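Local coordinates for BMC domain protein (PDB 4OLO) that probably forms hexameric tiles of a glycyl-radical type bacterial microcompartment shell and has a binding site for an iron-sulfur cluster, at residues A48-A52 / E89-K93; G57-I63 / L73-D79. All coordinates share one frame. Residues are numbered along the deposited sequence.

How the contacts relate
Both contacts belong to the BMC domain, and their centres lie about 12 Å apart. Contact 1 packs helix 42-53 against helix 80-95; contact 2 pairs strand 58-63 with strand 73-78 in the four-stranded antiparallel sheet. Along the chain the order is helix 42-53, the two strands of the hairpin, then helix 80-95, so the hairpin lies between the two helices in sequence. The two contacts also touch: Ala-52 CB lies 3.4 Å from Ile-76 CD1 and 3.5 Å from Val-60 CG2, and Ala-49 N lies 3.6 Å from Leu-74 CD2. Where they touch, helix 42-53 is packed on the sheet; the assembly holds six copies of the chain.

Contact 1 of 2, residues A48-A52 / E89-K93; sequences AADVA and EIRKK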
ATOM      1  N   ALA B  48      13.533  -5.318 -17.658  1.00 58.24           N
ATOM      2  CA  ALA B  48      12.676  -5.783 -18.751  1.00 56.41           C
ATOM      3  C   ALA B  48      12.490  -4.661 -19.790  1.00 60.59           C
ATOM      4  O   ALA B  48      12.591  -4.921 -21.000  1.00 60.09           O
ATOM      5  CB  ALA B  48      11.316  -6.231 -18.192  1.00 55.83           C
ATOM      6  N   ALA B  49      12.244  -3.413 -19.309  1.00 58.31           N
ATOM      7  CA  ALA B  49      12.057  -2.213 -20.149  1.00 58.40           C
ATOM      8  C   ALA B  49      13.256  -2.026 -21.038  1.00 62.26           C
ATOM      9  O   ALA B  49      13.072  -1.715 -22.208  1.00 63.36           O
ATOM     10  CB  ALA B  49      11.845  -0.973 -19.285  1.00 59.96           C
ATOM     11  N   ASP B  50      14.482  -2.273 -20.511  1.00 58.97           N
ATOM     12  CA  ASP B  50      15.705  -2.132 -21.304  1.00 59.72           C
ATOM     13  C   ASP B  50      15.789  -3.131 -22.451  1.00 64.14           C
ATOM     14  O   ASP B  50      16.188  -2.756 -23.546  1.00 65.45           O
ATOM     15  CB  ASP B  50      16.962  -2.171 -20.430  1.00 63.06           C
ATOM     16  CG  ASP B  50      18.189  -1.676 -21.173  1.00 70.63           C
ATOM     17  OD1 ASP B  50      18.240  -0.468 -21.492  1.00 70.82           O
ATOM     18  OD2 ASP B  50      19.097  -2.501 -21.440  1.00 71.15           O
ATOM     19  N   VAL B  51      15.394  -4.396 -22.206  1.00 61.41           N
ATOM     20  CA  VAL B  51      15.375  -5.453 -23.224  1.00 60.30           C
ATOM     21  C   VAL B  51      14.368  -5.078 -24.317  1.00 64.05           C
ATOM     22  O   VAL B  51      14.710  -5.099 -25.501  1.00 67.25           O
ATOM     23  CB  VAL B  51      15.096  -6.856 -22.618  1.00 61.60           C
ATOM     24  CG1 VAL B  51      15.045  -7.923 -23.731  1.00 60.41           C
ATOM     25  CG2 VAL B  51      16.138  -7.211 -21.558  1.00 61.15           C
ATOM     26  N   ALA B  52      13.177  -4.643 -23.902  1.00 58.60           N
ATOM     27  CA  ALA B  52      12.102  -4.206 -24.795  1.00 58.59           C
ATOM     28  C   ALA B  52      12.512  -2.975 -25.644  1.00 66.50           C
ATOM     29  O   ALA B  52      12.181  -2.919 -26.840  1.00 68.50           O
ATOM     30  CB  ALA B  52      10.851  -3.907 -23.990  1.00 58.06           C
ATOM     31  N   GLU B  89      12.544 -12.684 -25.194  1.00 64.93           N
ATOM     32  CA  GLU B  89      13.844 -12.131 -24.820  1.00 65.26           C
ATOM     33  C   GLU B  89      13.886 -11.698 -23.368  1.00 67.85           C
ATOM     34  O   GLU B  89      14.862 -11.995 -22.674  1.00 69.14           O
ATOM     35  CB  GLU B  89      14.222 -10.954 -25.717  1.00 66.82           C
ATOM     36  CG  GLU B  89      15.456 -11.203 -26.567  1.00 92.67           C
ATOM     37  CD  GLU B  89      16.670 -11.811 -25.870  1.00125.86           C
ATOM     38  OE1 GLU B  89      17.314 -11.103 -25.060  1.00123.98           O
ATOM     39  OE2 GLU B  89      16.972 -12.999 -26.138  1.00115.87           O
ATOM     40  N   ILE B  90      12.816 -11.003 -22.908  1.00 62.09           N
ATOM     41  CA  ILE B  90      12.666 -10.521 -21.531  1.00 60.38           C
ATOM     42  C   ILE B  90      12.680 -11.707 -20.565  1.00 68.42           C
ATOM     43  O   ILE B  90      13.420 -11.681 -19.581  1.00 71.32           O
ATOM     44  CB  ILE B  90      11.411  -9.632 -21.360  1.00 60.65           C
ATOM     45  CG1 ILE B  90      11.570  -8.292 -22.111  1.00 59.57           C
ATOM     46  CG2 ILE B  90      11.122  -9.399 -19.885  1.00 61.16           C
ATOM     47  CD1 ILE B  90      10.274  -7.604 -22.468  1.00 60.35           C
ATOM     48  N   ARG B  91      11.883 -12.745 -20.870  1.00 64.91           N
ATOM     49  CA  ARG B  91      11.747 -13.949 -20.074  1.00 66.73           C
ATOM     50  C   ARG B  91      13.084 -14.703 -20.002  1.00 74.04           C
ATOM     51  O   ARG B  91      13.471 -15.114 -18.919  1.00 75.65           O
ATOM     52  CB  ARG B  91      10.583 -14.802 -20.628  1.00 65.01           C
ATOM     53  CG  ARG B  91      10.494 -16.219 -20.101  1.00 65.05           C
ATOM     54  CD  ARG B  91       9.807 -16.352 -18.753  1.00 81.93           C
ATOM     55  NE  ARG B  91       9.881 -17.742 -18.282  1.00113.60           N
ATOM     56  CZ  ARG B  91       8.900 -18.395 -17.658  1.00140.13           C
ATOM     57  NH1 ARG B  91       7.747 -17.783 -17.389  1.00127.57           N
ATOM     58  NH2 ARG B  91       9.062 -19.662 -17.298  1.00133.73           N
ATOM     59  N   LYS B  92      13.793 -14.836 -21.134  1.00 72.06           N
ATOM     60  CA  LYS B  92      15.095 -15.498 -21.237  1.00 74.66           C
ATOM     61  C   LYS B  92      16.140 -14.774 -20.377  1.00 80.22           C
ATOM     62  O   LYS B  92      16.871 -15.430 -19.636  1.00 81.66           O
ATOM     63  CB  LYS B  92      15.539 -15.590 -22.706  1.00 78.58           C
ATOM     64  CG  LYS B  92      16.854 -16.315 -22.961  1.00 98.74           C
ATOM     65  CD  LYS B  92      17.293 -16.152 -24.420  1.00113.79           C
ATOM     66  CE  LYS B  92      18.622 -16.796 -24.704  1.00133.71           C
ATOM     67  NZ  LYS B  92      18.881 -16.872 -26.166  1.00145.48           N
ATOM     68  N   LYS B  93      16.186 -13.434 -20.445  1.00 76.35           N
ATOM     69  CA  LYS B  93      17.125 -12.639 -19.660  1.00 77.12           C
ATOM     70  C   LYS B  93      16.791 -12.683 -18.176  1.00 84.04           C
ATOM     71  O   LYS B  93      17.696 -12.656 -17.344  1.00 86.11           O
ATOM     72  CB  LYS B  93      17.195 -11.201 -20.178  1.00 78.64           C
ATOM     73  CG  LYS B  93      17.787 -11.089 -21.588  1.00 93.95           C
ATOM     74  CD  LYS B  93      19.188 -10.544 -21.599  1.00115.26           C
ATOM     75  CE  LYS B  93      19.719 -10.362 -23.010  1.00140.24           C
ATOM     76  NZ  LYS B  93      21.098  -9.805 -23.044  1.00152.16           N
TER
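Ile-90 lays its side chain across Ala-48, Val-51 and Ala-52 of helix 42-53: its CG2 lies 3.6 Å from Ala-48 CB, its CG1 3.8 Å from Val-51 CB and its CD1 4.0 Å from Ala-52 CB. The short alanine side chains allow this close fit, and the CA atoms of Ala-48 and Ile-90 are only 5.5 Å apart. The axes of the two short helical segments approach to 9.3 Å, with their directions 135° apart, an oblique antiparallel packing that buries 239 Å² in total. The CA-to-CB bond of Val-51 points toward the partner helix, and besides Ile-90 the side chain meets Glu-89 and Lys-93: its CG1 is 3.7 Å from Glu-89 CB and its CG2 4.2 Å from Lys-93 CG, so the aliphatic parts of both charged side chains border the apolar patch. Ala-48 and Ala-52 also rest on Leu-74 and Ile-76 of strand 73-78, respectively, and Ile-90 touches Tyr-3 of strand 2-7, placing the helix pair on the sheet of the BMC fold. From helix 42-53, Asp-50 OD1 hydrogen-bonds Thr-10 N and Thr-13 OG1 of a neighbouring subunit. The closest approaches between the two segments are all carbon to carbon, which implies an interface held by apolar packing and shape fit.

Contact 2 of 2, residues G57-I63 / L73-D79; sequences GVTVEDI and LLAIFGD
Strands 58-63 and 73-78 form an antiparallel beta hairpin at one edge of the BMC-domain sheet, segment axes 4.5 Å apart at 156°. The backbone is extended (Val-60 phi/psi -110/134°); Gly-57 has phi 79°, favouring glycine, and at Gly-78 (161/-162°) a CB would clash with Gly-57 O.

Hydrogen-bonded pairs set the register: in Thr-59/Phe-77 and Glu-61/Ala-75, N and O bond reciprocally at 2.8 Å; Ile-63 N reaches Leu-73 O at 2.7 Å, while Leu-73 N to Ile-63 O is weak (3.4 Å). Val-60/Ile-76 and Asp-62/Leu-74 are non-hydrogen-bonded pairs. One water donates to Gly-57 O (2.6 Å) and Asp-79 OD1 (2.5 Å); Asp-79 N-caps helix 80-95.

Apolar contacts put Val-60 CG1 (chi1 t) 3.6 Å from Leu-74 CD1 and 3.7 Å from Ile-76 CD1; on the other face Ile-63 CD1 lies 3.9 Å from Ala-75 CB. The Glu-61 methylene CG comes 3.4 Å from Phe-77 CE1.

Strand 73-78 bonds onward to strand 34-39; helix 42-53 meets Val-60, Leu-74 and Ile-76, helix 80-95 Val-58 and Ile-76.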
ATOM      1  N   GLY B  57      10.737  -3.490 -33.659  1.00 63.28           N
ATOM      2  CA  GLY B  57       9.312  -3.513 -33.923  1.00 62.76           C
ATOM      3  C   GLY B  57       8.381  -3.205 -32.795  1.00 66.97           C
ATOM      4  O   GLY B  57       7.172  -3.253 -33.003  1.00 68.38           O
ATOM      5  N   VAL B  58       8.919  -2.882 -31.609  1.00 61.48           N
ATOM      6  CA  VAL B  58       8.113  -2.577 -30.436  1.00 58.05           C
ATOM      7  C   VAL B  58       8.323  -1.170 -29.866  1.00 62.40           C
ATOM      8  O   VAL B  58       9.428  -0.610 -29.926  1.00 60.07           O
ATOM      9  CB  VAL B  58       8.175  -3.680 -29.318  1.00 59.39           C
ATOM     10  CG1 VAL B  58       7.797  -5.055 -29.861  1.00 59.87           C
ATOM     11  CG2 VAL B  58       9.528  -3.732 -28.609  1.00 57.99           C
ATOM     12  N   THR B  59       7.251  -0.646 -29.255  1.00 61.07           N
ATOM     13  CA  THR B  59       7.199   0.567 -28.457  1.00 62.47           C
ATOM     14  C   THR B  59       6.948   0.129 -27.019  1.00 67.98           C
ATOM     15  O   THR B  59       6.189  -0.797 -26.777  1.00 65.32           O
ATOM     16  CB  THR B  59       6.278   1.659 -29.000  1.00 72.12           C
ATOM     17  OG1 THR B  59       5.021   1.196 -29.459  1.00 86.87           O
ATOM     18  CG2 THR B  59       6.966   2.498 -30.032  1.00 68.97           C
ATOM     19  N   VAL B  60       7.651   0.747 -26.086  1.00 68.47           N
ATOM     20  CA  VAL B  60       7.612   0.441 -24.663  1.00 67.88           C
ATOM     21  C   VAL B  60       6.924   1.589 -23.899  1.00 73.37           C
ATOM     22  O   VAL B  60       7.251   2.762 -24.108  1.00 75.74           O
ATOM     23  CB  VAL B  60       9.076   0.232 -24.163  1.00 71.18           C
ATOM     24  CG1 VAL B  60       9.108  -0.199 -22.704  1.00 71.24           C
ATOM     25  CG2 VAL B  60       9.811  -0.767 -25.029  1.00 69.60           C
ATOM     26  N   GLU B  61       6.003   1.241 -23.003  1.00 69.66           N
ATOM     27  CA  GLU B  61       5.326   2.180 -22.100  1.00 70.72           C
ATOM     28  C   GLU B  61       5.364   1.673 -20.677  1.00 73.75           C
ATOM     29  O   GLU B  61       5.022   0.510 -20.415  1.00 70.32           O
ATOM     30  CB  GLU B  61       3.859   2.433 -22.502  1.00 73.22           C
ATOM     31  CG  GLU B  61       3.664   3.074 -23.867  1.00 88.48           C
ATOM     32  CD  GLU B  61       4.221   4.467 -24.084  1.00109.10           C
ATOM     33  OE1 GLU B  61       4.446   5.193 -23.087  1.00 96.11           O
ATOM     34  OE2 GLU B  61       4.411   4.836 -25.266  1.00108.13           O
ATOM     35  N   ASP B  62       5.780   2.549 -19.752  1.00 75.02           N
ATOM     36  CA  ASP B  62       5.755   2.259 -18.313  1.00 76.56           C
ATOM     37  C   ASP B  62       4.406   2.745 -17.814  1.00 82.12           C
ATOM     38  O   ASP B  62       4.066   3.910 -17.971  1.00 84.30           O
ATOM     39  CB  ASP B  62       6.922   2.930 -17.553  1.00 80.44           C
ATOM     40  CG  ASP B  62       7.058   4.420 -17.768  1.00 96.76           C
ATOM     41  OD1 ASP B  62       7.071   4.850 -18.947  1.00 99.73           O
ATOM     42  OD2 ASP B  62       7.175   5.156 -16.762  1.00103.67           O
ATOM     43  N   ILE B  63       3.595   1.835 -17.343  1.00 79.67           N
ATOM     44  CA  ILE B  63       2.249   2.164 -16.860  1.00 81.61           C
ATOM     45  C   ILE B  63       2.357   2.611 -15.386  1.00 89.27           C
ATOM     46  O   ILE B  63       2.815   1.838 -14.533  1.00 89.09           O
ATOM     47  CB  ILE B  63       1.250   0.978 -17.136  1.00 82.26           C
ATOM     48  CG1 ILE B  63       1.314   0.464 -18.610  1.00 78.91           C
ATOM     49  CG2 ILE B  63      -0.181   1.292 -16.705  1.00 84.91           C
ATOM     50  CD1 ILE B  63       1.277   1.522 -19.768  1.00 72.29           C
ATOM     51  N   LEU B  73       3.149  -1.506 -14.232  1.00 85.44           N
ATOM     52  CA  LEU B  73       3.144  -2.459 -15.316  1.00 79.70           C
ATOM     53  C   LEU B  73       3.962  -1.930 -16.485  1.00 76.47           C
ATOM     54  O   LEU B  73       4.113  -0.720 -16.652  1.00 76.78           O
ATOM     55  CB  LEU B  73       1.644  -2.531 -15.706  1.00 79.78           C
ATOM     56  CG  LEU B  73       1.088  -3.565 -16.633  1.00 82.43           C
ATOM     57  CD1 LEU B  73       1.163  -4.946 -16.020  1.00 81.83           C
ATOM     58  CD2 LEU B  73      -0.356  -3.261 -16.893  1.00 85.03           C
ATOM     59  N   LEU B  74       4.466  -2.846 -17.296  1.00 67.37           N
ATOM     60  CA  LEU B  74       5.219  -2.543 -18.505  1.00 65.87           C
ATOM     61  C   LEU B  74       4.390  -3.056 -19.709  1.00 66.17           C
ATOM     62  O   LEU B  74       3.963  -4.217 -19.723  1.00 64.33           O
ATOM     63  CB  LEU B  74       6.629  -3.181 -18.460  1.00 64.92           C
ATOM     64  CG  LEU B  74       7.552  -2.873 -19.632  1.00 70.42           C
ATOM     65  CD1 LEU B  74       8.120  -1.458 -19.527  1.00 72.46           C
ATOM     66  CD2 LEU B  74       8.670  -3.905 -19.753  1.00 70.28           C
ATOM     67  N   ALA B  75       4.083  -2.151 -20.649  1.00 62.35           N
ATOM     68  CA  ALA B  75       3.315  -2.454 -21.856  1.00 61.84           C
ATOM     69  C   ALA B  75       4.215  -2.283 -23.077  1.00 67.21           C
ATOM     70  O   ALA B  75       4.962  -1.303 -23.170  1.00 66.18           O
ATOM     71  CB  ALA B  75       2.100  -1.561 -21.954  1.00 63.76           C
ATOM     72  N   ILE B  76       4.193  -3.285 -23.968  1.00 65.03           N
ATOM     73  CA  ILE B  76       4.988  -3.410 -25.199  1.00 65.45           C
ATOM     74  C   ILE B  76       3.975  -3.445 -26.356  1.00 68.05           C
ATOM     75  O   ILE B  76       3.111  -4.323 -26.390  1.00 69.35           O
ATOM     76  CB  ILE B  76       5.829  -4.745 -25.117  1.00 69.40           C
ATOM     77  CG1 ILE B  76       6.916  -4.754 -24.037  1.00 71.32           C
ATOM     78  CG2 ILE B  76       6.366  -5.226 -26.423  1.00 71.33           C
ATOM     79  CD1 ILE B  76       7.509  -3.413 -23.715  1.00 92.06           C
ATOM     80  N   PHE B  77       4.090  -2.526 -27.295  1.00 62.46           N
ATOM     81  CA  PHE B  77       3.170  -2.416 -28.431  1.00 62.19           C
ATOM     82  C   PHE B  77       3.877  -2.676 -29.767  1.00 65.87           C
ATOM     83  O   PHE B  77       4.990  -2.198 -29.987  1.00 64.44           O
ATOM     84  CB  PHE B  77       2.586  -0.985 -28.487  1.00 65.14           C
ATOM     85  CG  PHE B  77       1.834  -0.522 -27.269  1.00 66.88           C
ATOM     86  CD1 PHE B  77       2.513   0.004 -26.169  1.00 68.65           C
ATOM     87  CD2 PHE B  77       0.439  -0.564 -27.235  1.00 70.95           C
ATOM     88  CE1 PHE B  77       1.814   0.440 -25.042  1.00 70.21           C
ATOM     89  CE2 PHE B  77      -0.268  -0.115 -26.102  1.00 74.22           C
ATOM     90  CZ  PHE B  77       0.428   0.382 -25.013  1.00 71.17           C
ATOM     91  N   GLY B  78       3.180  -3.349 -30.673  1.00 61.62           N
ATOM     92  CA  GLY B  78       3.658  -3.628 -32.019  1.00 62.14           C
ATOM     93  C   GLY B  78       2.914  -4.771 -32.679  1.00 69.03           C
ATOM     94  O   GLY B  78       1.836  -5.178 -32.226  1.00 67.76           O
ATOM     95  N   ASP B  79       3.509  -5.327 -33.740  1.00 68.57           N
ATOM     96  CA  ASP B  79       2.930  -6.473 -34.438  1.00 70.40           C
ATOM     97  C   ASP B  79       3.161  -7.663 -33.542  1.00 72.49           C
ATOM     98  O   ASP B  79       4.096  -7.627 -32.755  1.00 70.86           O
ATOM     99  CB  ASP B  79       3.589  -6.667 -35.823  1.00 75.09           C
ATOM    100  CG  ASP B  79       5.093  -6.890 -35.771  1.00 91.13           C
ATOM    101  OD1 ASP B  79       5.833  -5.901 -35.587  1.00 92.66           O
ATOM    102  OD2 ASP B  79       5.527  -8.057 -35.913  1.00 98.13           O
TER
HETATM  103  O   HOH W   1       5.944  -3.383 -35.322  1.00 93.29           O